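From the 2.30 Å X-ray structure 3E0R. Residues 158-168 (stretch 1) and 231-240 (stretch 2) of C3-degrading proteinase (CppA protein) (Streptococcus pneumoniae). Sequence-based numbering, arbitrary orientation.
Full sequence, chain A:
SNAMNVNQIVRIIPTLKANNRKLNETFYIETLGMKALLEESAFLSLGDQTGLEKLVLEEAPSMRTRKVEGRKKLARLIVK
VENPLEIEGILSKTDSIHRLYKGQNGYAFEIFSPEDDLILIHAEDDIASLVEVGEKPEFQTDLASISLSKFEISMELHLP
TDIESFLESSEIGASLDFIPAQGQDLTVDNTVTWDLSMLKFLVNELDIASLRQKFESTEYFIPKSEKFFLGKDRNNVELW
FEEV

Stretch 1 158-168: HLPTDIESFLE
Stretch 2 231-240: GKDRNNVELW

Stretch 1 begins in a strand that includes His158 and Leu159, and reaches Ser165 and Phe166 as an irregular chain, with phi/psi of -77/146° and -63/-22°. Stretch 2 is a hairpin: Gly231 and Leu239 exchange backbone hydrogen bonds (Gly231 N to Leu239 O 2.9 Å, Leu239 N to Gly231 O 2.8 Å), and a type I turn runs from Asp233 to Asn236, closed by Asn236 N to Asp233 O at 2.7 Å. The register is set by CA separations of 6.1 Å for Ser165 and Arg234 and 6.0 Å for Phe166 and Asp233. All three direct hydrogen bonds between the stretches use a side chain of stretch 2, two of them to backbone atoms of stretch 1.

The polar contacts centre on Asp233 (chi1 t, chi2 6°). Its OD1 accepts from Phe166 N at 2.9 Å, nearly linear at 173°, while its OD2 accepts from Ser165 OG at 2.9 Å; both carboxylate oxygens are thus used. Ser165 (chi1 t) also accepts, Leu167 N lying 2.7 Å from Ser165 OG. Arg234 NH1 donates to Glu164 O at 3.0 Å and 166°, an edge-on approach to the guanidinium.

That orientation leaves a guanidinium face for Phe166 (chi1 m, chi2 -70°). The Arg234 guanidinium and the Phe166 ring lie at 20°, their centres 3.9 Å apart, and Arg234 CZ stands 16° off the ring normal, which supports both stacking and cation-pi assignments. Arg234 has chi1 m, chi2 -147°, chi3 t and chi4 78°.

Apolar packing joins Leu167 CD2 (chi1 m, chi2 t) to Leu239 CD1 (chi1 m, chi2 t) at 4.1 Å. The CA-to-CB bond of Ile163 (chi1 p, chi2 t) points toward stretch 2, and Ile163 CD1 lies 3.8 Å from Asn235 CB and 3.9 Å from Arg234 CB.

Two waters bridge the stretches. One donates to His158 O (2.6 Å from the water oxygen) and accepts from Asn235 ND2 (3.0 Å); the other donates to Ser165 O and accepts from Arg234 NH1, and Ser165 O and Arg234 NH1 each lie 3.1 Å from the oxygen of this second water.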

# COMPACT_ATOMS: atom_id res chain seq x y z
N HIS A 158 9.47 0.35 -6.64
CA HIS A 158 10.64 0.75 -7.38
C HIS A 158 11.90 0.18 -6.71
O HIS A 158 12.18 0.43 -5.52
CB HIS A 158 10.73 2.29 -7.45
CG HIS A 158 9.81 2.92 -8.47
ND1 HIS A 158 9.04 4.02 -8.17
CD2 HIS A 158 9.60 2.65 -9.77
CE1 HIS A 158 8.36 4.38 -9.25
NE2 HIS A 158 8.69 3.56 -10.24
N LEU A 159 12.65 -0.60 -7.48
CA LEU A 159 13.83 -1.33 -6.94
C LEU A 159 15.06 -1.07 -7.82
O LEU A 159 15.02 -1.33 -9.03
CB LEU A 159 13.54 -2.84 -6.84
CG LEU A 159 14.52 -3.74 -6.04
CD1 LEU A 159 14.46 -3.50 -4.52
CD2 LEU A 159 14.28 -5.23 -6.33
N PRO A 160 16.16 -0.57 -7.22
CA PRO A 160 17.36 -0.35 -8.05
C PRO A 160 17.88 -1.63 -8.70
O PRO A 160 17.57 -2.73 -8.23
CB PRO A 160 18.39 0.23 -7.07
CG PRO A 160 17.60 0.63 -5.84
CD PRO A 160 16.38 -0.22 -5.81
N THR A 161 18.65 -1.50 -9.78
CA THR A 161 19.08 -2.68 -10.52
C THR A 161 20.21 -3.40 -9.81
O THR A 161 20.36 -4.61 -9.98
CB THR A 161 19.47 -2.36 -12.00
OG1 THR A 161 20.55 -1.41 -12.04
CG2 THR A 161 18.27 -1.83 -12.78
N ASP A 162 20.96 -2.66 -8.97
CA ASP A 162 22.16 -3.20 -8.30
C ASP A 162 21.87 -3.91 -6.97
O ASP A 162 22.78 -4.49 -6.37
CB ASP A 162 23.22 -2.11 -8.07
CG ASP A 162 22.71 -0.94 -7.19
OD1 ASP A 162 21.54 -0.99 -6.73
OD2 ASP A 162 23.48 0.03 -6.96
N ILE A 163 20.63 -3.86 -6.52
CA ILE A 163 20.22 -4.66 -5.38
C ILE A 163 19.09 -5.65 -5.72
O ILE A 163 18.33 -5.46 -6.67
CB ILE A 163 19.84 -3.77 -4.13
CG1 ILE A 163 18.45 -3.19 -4.25
CG2 ILE A 163 20.88 -2.65 -3.88
CD1 ILE A 163 17.90 -2.78 -2.92
N GLU A 164 19.01 -6.69 -4.90
CA GLU A 164 18.00 -7.72 -4.97
C GLU A 164 17.19 -7.69 -3.68
O GLU A 164 17.73 -7.49 -2.60
CB GLU A 164 18.68 -9.08 -5.13
CG GLU A 164 19.01 -9.46 -6.59
CD GLU A 164 17.83 -10.15 -7.29
OE1 GLU A 164 17.55 -11.33 -6.95
OE2 GLU A 164 17.19 -9.53 -8.16
N SER A 165 15.88 -7.86 -3.80
CA SER A 165 15.04 -7.99 -2.65
C SER A 165 15.20 -9.40 -2.08
O SER A 165 15.42 -10.38 -2.80
CB SER A 165 13.58 -7.73 -3.00
OG SER A 165 12.74 -8.07 -1.92
N PHE A 166 15.10 -9.48 -0.76
CA PHE A 166 14.90 -10.71 -0.04
C PHE A 166 13.57 -11.38 -0.42
O PHE A 166 13.42 -12.59 -0.23
CB PHE A 166 14.95 -10.48 1.49
CG PHE A 166 16.33 -10.47 2.06
CD1 PHE A 166 17.07 -11.64 2.13
CD2 PHE A 166 16.90 -9.31 2.52
CE1 PHE A 166 18.36 -11.64 2.67
CE2 PHE A 166 18.17 -9.30 3.05
CZ PHE A 166 18.90 -10.47 3.13
N LEU A 167 12.63 -10.58 -0.94
CA LEU A 167 11.33 -11.09 -1.39
C LEU A 167 11.42 -11.86 -2.73
O LEU A 167 11.89 -11.35 -3.77
CB LEU A 167 10.35 -9.93 -1.45
CG LEU A 167 10.14 -9.22 -0.09
CD1 LEU A 167 9.01 -8.14 -0.18
CD2 LEU A 167 9.90 -10.24 1.10
N GLU A 168 11.02 -13.13 -2.68
CA GLU A 168 11.02 -13.98 -3.87
C GLU A 168 9.70 -13.81 -4.60
O GLU A 168 8.65 -13.68 -3.96
CB GLU A 168 11.24 -15.46 -3.54
CG GLU A 168 12.57 -15.81 -2.85
CD GLU A 168 13.77 -15.21 -3.55
OE1 GLU A 168 13.68 -14.94 -4.78
OE2 GLU A 168 14.81 -14.98 -2.89
N GLY A 231 12.47 -8.51 10.00
CA GLY A 231 13.67 -8.39 9.19
C GLY A 231 13.66 -7.08 8.42
O GLY A 231 12.73 -6.27 8.52
N LYS A 232 14.70 -6.89 7.63
CA LYS A 232 14.90 -5.65 6.91
C LYS A 232 15.42 -6.00 5.54
O LYS A 232 16.28 -6.87 5.41
CB LYS A 232 15.91 -4.78 7.64
CG LYS A 232 15.84 -3.31 7.30
CD LYS A 232 16.70 -2.54 8.28
CE LYS A 232 16.31 -1.11 8.38
NZ LYS A 232 16.55 -0.56 9.76
N ASP A 233 14.87 -5.35 4.52
CA ASP A 233 15.20 -5.67 3.15
C ASP A 233 16.36 -4.78 2.75
O ASP A 233 16.67 -3.80 3.43
CB ASP A 233 13.98 -5.45 2.23
CG ASP A 233 14.11 -6.19 0.89
OD1 ASP A 233 15.07 -6.96 0.70
OD2 ASP A 233 13.24 -6.01 0.02
N ARG A 234 17.02 -5.17 1.67
CA ARG A 234 18.19 -4.48 1.15
C ARG A 234 17.94 -3.00 0.76
O ARG A 234 18.88 -2.20 0.70
CB ARG A 234 18.74 -5.26 -0.05
CG ARG A 234 18.99 -6.78 0.24
CD ARG A 234 20.18 -7.31 -0.53
NE ARG A 234 20.60 -8.64 -0.07
CZ ARG A 234 19.97 -9.79 -0.38
NH1 ARG A 234 18.88 -9.80 -1.14
NH2 ARG A 234 20.44 -10.93 0.09
N ASN A 235 16.69 -2.66 0.51
CA ASN A 235 16.29 -1.28 0.34
C ASN A 235 15.83 -0.57 1.63
O ASN A 235 15.28 0.55 1.60
CB ASN A 235 15.20 -1.21 -0.74
CG ASN A 235 13.88 -1.87 -0.32
OD1 ASN A 235 13.71 -2.36 0.80
ND2 ASN A 235 12.93 -1.84 -1.23
N ASN A 236 16.02 -1.24 2.76
CA ASN A 236 15.66 -0.71 4.08
C ASN A 236 14.16 -0.58 4.46
O ASN A 236 13.84 -0.03 5.50
CB ASN A 236 16.48 0.55 4.41
CG ASN A 236 17.95 0.22 4.58
OD1 ASN A 236 18.28 -0.76 5.24
ND2 ASN A 236 18.82 0.96 3.90
N VAL A 237 13.27 -1.16 3.66
CA VAL A 237 11.90 -1.47 4.08
C VAL A 237 11.92 -2.68 5.07
O VAL A 237 12.46 -3.77 4.81
CB VAL A 237 10.99 -1.74 2.84
CG1 VAL A 237 9.55 -2.13 3.22
CG2 VAL A 237 10.99 -0.48 1.87
N GLU A 238 11.36 -2.44 6.24
CA GLU A 238 11.12 -3.47 7.20
C GLU A 238 10.14 -4.53 6.75
O GLU A 238 9.12 -4.24 6.12
CB GLU A 238 10.61 -2.81 8.50
CG GLU A 238 11.74 -2.02 9.17
CD GLU A 238 11.31 -1.44 10.49
OE1 GLU A 238 10.09 -1.55 10.76
OE2 GLU A 238 12.17 -0.88 11.23
N LEU A 239 10.43 -5.79 7.09
CA LEU A 239 9.63 -6.96 6.65
C LEU A 239 9.21 -7.69 7.89
O LEU A 239 10.03 -8.32 8.53
CB LEU A 239 10.44 -7.87 5.73
CG LEU A 239 11.06 -7.20 4.48
CD1 LEU A 239 12.05 -8.14 3.85
CD2 LEU A 239 9.98 -6.63 3.49
N TRP A 240 7.93 -7.56 8.24
CA TRP A 240 7.40 -8.12 9.47
C TRP A 240 6.56 -9.34 9.12
O TRP A 240 5.65 -9.28 8.27
CB TRP A 240 6.62 -7.03 10.18
CG TRP A 240 5.82 -7.34 11.47
CD1 TRP A 240 4.83 -8.30 11.64
CD2 TRP A 240 5.85 -6.59 12.71
NE1 TRP A 240 4.25 -8.17 12.88
CE2 TRP A 240 4.86 -7.15 13.57
CE3 TRP A 240 6.59 -5.47 13.15
CZ2 TRP A 240 4.61 -6.65 14.86
CZ3 TRP A 240 6.37 -4.97 14.45
CH2 TRP A 240 5.37 -5.58 15.30
O HOH W 1 13.56 0.23 -3.30
O HOH W 2 17.76 -12.43 -2.40